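Local structure of putative sugar ABC transporter, substrate-binding protein (Clostridium phytofermentans, 4WZZ) at residues I137-S141 against A309-V314; I241-P247 against K267-L273. The protein binds L-rhamnose, found in the cleft between its two lobes, and probably hands such sugars to an ABC transporter for uptake. All blocks are in the same frame, centred on the assembly; numbering follows the deposited sequence.

Interaction 1. Residues I137-S141 against A309-V314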
loop_
_atom_site.group_PDB
_atom_site.type_symbol
_atom_site.label_atom_id
_atom_site.label_comp_id
_atom_site.label_asym_id
_atom_site.label_seq_id
_atom_site.Cartn_x
_atom_site.Cartn_y
_atom_site.Cartn_z
ATOM N N ILE A 137 -23.159 9.347 3.745
ATOM C CA ILE A 137 -22.254 8.201 3.709
ATOM C C ILE A 137 -20.923 8.455 4.438
ATOM O O ILE A 137 -20.230 9.435 4.182
ATOM C CB ILE A 137 -21.964 7.792 2.264
ATOM C CG1 ILE A 137 -23.284 7.490 1.553
ATOM C CG2 ILE A 137 -20.999 6.588 2.230
ATOM C CD1 ILE A 137 -23.176 7.193 0.060
ATOM N N HIS A 138 -20.590 7.563 5.362
ATOM C CA HIS A 138 -19.308 7.625 6.047
ATOM C C HIS A 138 -18.205 7.298 5.062
ATOM O O HIS A 138 -18.243 6.254 4.424
ATOM C CB HIS A 138 -19.260 6.608 7.186
ATOM C CG HIS A 138 -20.251 6.884 8.276
ATOM N ND1 HIS A 138 -19.953 7.670 9.365
ATOM C CD2 HIS A 138 -21.525 6.465 8.449
ATOM C CE1 HIS A 138 -21.013 7.749 10.152
ATOM N NE2 HIS A 138 -21.980 7.021 9.621
ATOM N N VAL A 139 -17.214 8.176 4.950
ATOM C CA VAL A 139 -16.068 7.873 4.090
ATOM C C VAL A 139 -14.812 7.609 4.917
ATOM O O VAL A 139 -14.419 8.430 5.745
ATOM C CB VAL A 139 -15.791 8.995 3.085
ATOM C CG1 VAL A 139 -14.563 8.631 2.225
ATOM C CG2 VAL A 139 -17.000 9.239 2.206
ATOM N N LEU A 140 -14.199 6.459 4.670
ATOM C CA LEU A 140 -12.950 6.049 5.304
ATOM C C LEU A 140 -11.964 5.766 4.168
ATOM O O LEU A 140 -12.372 5.425 3.064
ATOM C CB LEU A 140 -13.203 4.775 6.124
ATOM C CG LEU A 140 -12.040 4.028 6.750
ATOM C CD1 LEU A 140 -12.458 3.409 8.058
ATOM C CD2 LEU A 140 -11.516 2.956 5.786
ATOM N N SER A 141 -10.676 5.941 4.424
ATOM C CA SER A 141 -9.687 5.635 3.408
ATOM C C SER A 141 -8.734 4.601 3.989
ATOM O O SER A 141 -8.538 4.564 5.203
ATOM C CB SER A 141 -8.981 6.934 3.010
ATOM O OG SER A 141 -8.002 6.740 2.029
ATOM N N ALA A 309 -12.896 -0.366 11.707
ATOM C CA ALA A 309 -12.982 1.083 11.832
ATOM C C ALA A 309 -14.217 1.613 11.109
ATOM O O ALA A 309 -14.892 2.533 11.597
ATOM C CB ALA A 309 -11.705 1.754 11.301
ATOM N N SER A 310 -14.541 1.009 9.966
ATOM C CA SER A 310 -15.742 1.374 9.232
ATOM C C SER A 310 -16.996 1.121 10.079
ATOM O O SER A 310 -17.892 1.956 10.156
ATOM C CB SER A 310 -15.853 0.536 7.958
ATOM O OG SER A 310 -14.780 0.825 7.082
ATOM N N ILE A 311 -17.065 -0.057 10.689
ATOM C CA ILE A 311 -18.206 -0.396 11.537
ATOM C C ILE A 311 -18.279 0.572 12.702
ATOM O O ILE A 311 -19.372 0.960 13.120
ATOM C CB ILE A 311 -18.121 -1.826 12.066
ATOM C CG1 ILE A 311 -18.225 -2.819 10.899
ATOM C CG2 ILE A 311 -19.266 -2.103 13.061
ATOM C CD1 ILE A 311 -17.873 -4.244 11.261
ATOM N N SER A 312 -17.115 0.973 13.217
ATOM C CA SER A 312 -17.066 1.881 14.365
ATOM C C SER A 312 -17.590 3.269 14.012
ATOM O O SER A 312 -18.295 3.888 14.809
ATOM C CB SER A 312 -15.652 1.957 14.929
ATOM O OG SER A 312 -15.278 0.704 15.472
ATOM N N LEU A 313 -17.256 3.750 12.815
ATOM C CA LEU A 313 -17.854 4.970 12.275
ATOM C C LEU A 313 -19.371 4.869 12.110
ATOM O O LEU A 313 -20.103 5.797 12.480
ATOM C CB LEU A 313 -17.235 5.325 10.923
ATOM C CG LEU A 313 -15.798 5.845 10.902
ATOM C CD1 LEU A 313 -15.295 5.918 9.468
ATOM C CD2 LEU A 313 -15.659 7.209 11.585
ATOM N N VAL A 314 -19.849 3.759 11.549
ATOM C CA VAL A 314 -21.283 3.600 11.320
ATOM C C VAL A 314 -22.048 3.500 12.642
ATOM O O VAL A 314 -23.161 4.025 12.770
ATOM C CB VAL A 314 -21.587 2.353 10.444
ATOM C CG1 VAL A 314 -23.097 2.027 10.437
ATOM C CG2 VAL A 314 -21.068 2.554 9.019
HETATM O O HOH W 1 -24.226 5.695 10.652
#
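The imidazole of His-138, at the start of strand 138-142, lies against the last turn of helix 299-315. With chi1 at -64° its CG stands anti to the carbonyl carbon, which sends the ring along the helix flank, past Leu-313 and Val-314. From CB outward, CG leads to ND1, which passes 3.9 Å from CB of Leu-313, and to CD2, 4.0 Å from CG2 of Val-314. Further out, the carbonyl O of Leu-313 stands above the ring plane near its rim, 3.2 Å from CE1, while on the same side CA of Val-314 sits over the ring face, 4.2 Å from its centroid, in a CH-pi contact. At the tip, NE2 shares a water with Val-314 O, 2.8 Å from NE2. A flat, polar-edged ring suits this partly exposed end: one face packs on the helix, while NE2 meets the water.

Two residues on, Leu-140 fills the buried end. Its CD1 meets CB of Ala-309 at 3.7 Å and CD1 of Leu-313 at 4.0 Å; the small alanine side chain leaves room for the leucine branch. Ser-310 OG also touches CD1, but its hydrogen bonds go to Ala-306 O and Tyr-76 OH.

Strand 138-142 pairs with strand 114-117 in the main sheet of its lobe; helix 299-315, whose 309-314 part runs roughly antiparallel to the strand (156°), packs on one face, and Val-139 turns the other way onto helix 126-134.

Interaction 2. Residues I241-P247 against K267-L273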
loop_
_atom_site.group_PDB
_atom_site.type_symbol
_atom_site.label_atom_id
_atom_site.label_comp_id
_atom_site.label_asym_id
_atom_site.label_seq_id
_atom_site.Cartn_x
_atom_site.Cartn_y
_atom_site.Cartn_z
ATOM N N ILE A 241 23.317 0.633 -12.792
ATOM C CA ILE A 241 22.474 0.714 -11.606
ATOM C C ILE A 241 22.735 -0.460 -10.661
ATOM O O ILE A 241 22.946 -1.604 -11.097
ATOM C CB ILE A 241 20.982 0.782 -12.018
ATOM C CG1 ILE A 241 20.113 1.073 -10.807
ATOM C CG2 ILE A 241 20.520 -0.507 -12.673
ATOM C CD1 ILE A 241 18.693 1.375 -11.188
ATOM N N LYS A 242 22.748 -0.185 -9.364
ATOM C CA LYS A 242 23.023 -1.222 -8.383
ATOM C C LYS A 242 21.752 -1.806 -7.777
ATOM O O LYS A 242 21.719 -2.988 -7.447
ATOM C CB LYS A 242 23.908 -0.659 -7.272
ATOM C CG LYS A 242 25.289 -0.252 -7.756
ATOM C CD LYS A 242 26.051 -1.448 -8.283
ATOM C CE LYS A 242 27.183 -1.030 -9.242
ATOM N NZ LYS A 242 27.999 -2.194 -9.721
ATOM N N VAL A 243 20.732 -0.969 -7.576
ATOM C CA VAL A 243 19.509 -1.385 -6.911
ATOM C C VAL A 243 18.307 -0.707 -7.556
ATOM O O VAL A 243 18.327 0.511 -7.821
ATOM C CB VAL A 243 19.508 -1.011 -5.411
ATOM C CG1 VAL A 243 18.265 -1.556 -4.731
ATOM C CG2 VAL A 243 20.763 -1.513 -4.721
ATOM N N ILE A 244 17.266 -1.502 -7.783
ATOM C CA ILE A 244 15.933 -1.000 -8.103
ATOM C C ILE A 244 15.076 -1.157 -6.846
ATOM O O ILE A 244 15.026 -2.222 -6.249
ATOM C CB ILE A 244 15.299 -1.735 -9.293
ATOM C CG1 ILE A 244 16.104 -1.463 -10.580
ATOM C CG2 ILE A 244 13.857 -1.294 -9.504
ATOM C CD1 ILE A 244 15.693 -2.367 -11.754
ATOM N N CYS A 245 14.452 -0.064 -6.435
ATOM C CA CYS A 245 13.532 -0.067 -5.315
ATOM C C CYS A 245 12.144 0.094 -5.888
ATOM O O CYS A 245 11.833 1.105 -6.517
ATOM C CB CYS A 245 13.856 1.065 -4.341
ATOM S SG CYS A 245 12.649 1.083 -2.990
ATOM N N ALA A 246 11.307 -0.929 -5.707
ATOM C CA ALA A 246 9.959 -0.964 -6.274
ATOM C C ALA A 246 8.902 -1.018 -5.148
ATOM O O ALA A 246 8.506 -2.112 -4.677
ATOM C CB ALA A 246 9.816 -2.200 -7.205
ATOM N N PRO A 247 8.432 0.158 -4.684
ATOM C CA PRO A 247 7.469 0.164 -3.563
ATOM C C PRO A 247 6.033 -0.058 -4.042
ATOM O O PRO A 247 5.123 0.750 -3.799
ATOM C CB PRO A 247 7.641 1.564 -2.976
ATOM C CG PRO A 247 7.962 2.394 -4.204
ATOM C CD PRO A 247 8.915 1.515 -4.980
ATOM N N LYS A 267 23.908 -8.945 -10.598
ATOM C CA LYS A 267 24.471 -7.604 -10.814
ATOM C C LYS A 267 23.564 -6.456 -10.383
ATOM O O LYS A 267 24.037 -5.437 -9.856
ATOM C CB LYS A 267 24.789 -7.392 -12.306
ATOM C CG LYS A 267 25.737 -8.382 -12.893
ATOM C CD LYS A 267 27.041 -8.444 -12.133
ATOM C CE LYS A 267 27.868 -7.188 -12.313
ATOM N NZ LYS A 267 29.322 -7.499 -12.141
ATOM N N VAL A 268 22.264 -6.583 -10.632
ATOM C CA VAL A 268 21.317 -5.564 -10.235
ATOM C C VAL A 268 20.405 -6.197 -9.218
ATOM O O VAL A 268 19.762 -7.223 -9.495
ATOM C CB VAL A 268 20.452 -5.071 -11.423
ATOM C CG1 VAL A 268 19.445 -4.020 -10.963
ATOM C CG2 VAL A 268 21.343 -4.531 -12.542
ATOM N N LYS A 269 20.367 -5.607 -8.032
ATOM C CA LYS A 269 19.564 -6.127 -6.968
ATOM C C LYS A 269 18.260 -5.342 -6.864
ATOM O O LYS A 269 18.096 -4.239 -7.424
ATOM C CB LYS A 269 20.328 -6.103 -5.654
ATOM C CG LYS A 269 21.585 -6.992 -5.621
ATOM C CD LYS A 269 21.226 -8.453 -5.911
ATOM C CE LYS A 269 22.355 -9.388 -5.668
ATOM N NZ LYS A 269 21.915 -10.784 -5.909
ATOM N N LEU A 270 17.320 -5.954 -6.169
ATOM C CA LEU A 270 15.946 -5.489 -6.140
ATOM C C LEU A 270 15.443 -5.509 -4.701
ATOM O O LEU A 270 15.658 -6.473 -3.989
ATOM C CB LEU A 270 15.084 -6.422 -6.981
ATOM C CG LEU A 270 13.585 -6.130 -7.081
ATOM C CD1 LEU A 270 13.340 -4.776 -7.720
ATOM C CD2 LEU A 270 12.908 -7.239 -7.868
ATOM N N THR A 271 14.781 -4.438 -4.290
ATOM C CA THR A 271 14.019 -4.449 -3.052
ATOM C C THR A 271 12.757 -3.608 -3.256
ATOM O O THR A 271 12.478 -3.123 -4.358
ATOM C CB THR A 271 14.849 -4.003 -1.834
ATOM O OG1 THR A 271 14.148 -4.304 -0.622
ATOM C CG2 THR A 271 15.163 -2.521 -1.884
ATOM N N GLY A 272 11.973 -3.486 -2.199
ATOM C CA GLY A 272 10.699 -2.802 -2.295
ATOM C C GLY A 272 9.633 -3.391 -1.408
ATOM O O GLY A 272 9.922 -3.912 -0.326
ATOM N N LEU A 273 8.398 -3.289 -1.892
ATOM C CA LEU A 273 7.194 -3.690 -1.154
ATOM C C LEU A 273 6.489 -4.756 -1.978
ATOM O O LEU A 273 5.898 -4.457 -2.996
ATOM C CB LEU A 273 6.294 -2.461 -0.929
ATOM C CG LEU A 273 6.991 -1.326 -0.160
ATOM C CD1 LEU A 273 6.066 -0.121 -0.045
ATOM C CD2 LEU A 273 7.510 -1.793 1.229
HETATM O O HOH W 2 24.025 -4.556 -7.345
HETATM O O HOH W 3 26.645 -4.603 -9.860
#
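Strands 243-246 and 269-272 are the two parallel strands of a beta-alpha-beta unit, joined through helix 249-261, in the Rossmann-like sheet of one lobe of this periplasmic binding protein. Five backbone hydrogen bonds tie the segments, from Lys-269 N to Lys-242 O at one end to Leu-273 N to Ala-246 O at the other. Thr-271 N gives the middle one to Ile-244 O, 3.0 Å away and close to the C=O axis, whereas Leu-273 N approaches Ala-246 O from above the carbonyl plane, 36° out of it.

On the face carrying Ile-244 and Leu-270, CD1 of Leu-270 bends back to 3.9 Å from CB of Ile-244 and 3.4 Å from Ile-244 O. Leu-270 has CG anti to its own nitrogen (chi1 179°), and chi2 near 62° turns CD1 toward the neighbouring strand. Val-268 CG1 touches both CD1 of Ile-244 and, at 4.1 Å, CG2 of Ile-241. These branched apolar side chains suit a face buried beneath helices.

Gly-272 has backbone angles that would bring a CB against the carbonyl O of Thr-271, and across the strands Ala-246 O stands where a CB would be; the bare CA of Gly-272 makes a CA-H...O contact with that oxygen, at 3.3 Å. Beyond it, CD1 of Leu-273 rests on CB of Pro-247 at 3.7 Å, at the end where Leu-273 touches the bound rhamnose. At the far, wetter end, one water joins Lys-242 O to Lys-267 O, and another links Lys-267 O to Lys-242 NZ.

Strand 269-272 is the sheet's edge within the chain, and 243-246 pairs on its other side with 179-185. Helices 224-237 and 249-261 pack over Ile-244 and Leu-270, respectively; helix 160-174 lies against Cys-245 and Thr-271 on the opposite face.

Interaction 1 and interaction 2 lie in different lobes, their centres about 37 Å apart. Both are largely buried and each ends at water, yet they join different things: 137-141 against 309-314 packs a helix on a sheet, through side chains and a bridging water, whereas 241-247 against 267-273 is held within a sheet by a ladder of backbone bonds. The helix contact depends on a histidine ring and a leucine; the strand pair uses branched apolar residues on the Ile-244 and Leu-270 face, valine, cysteine, threonine and lysine on the other, and a glycine near its end. Interaction 2 reaches the sugar through Leu-273, whereas the side chain of Leu-140 lies about 13 Å from the bound rhamnose.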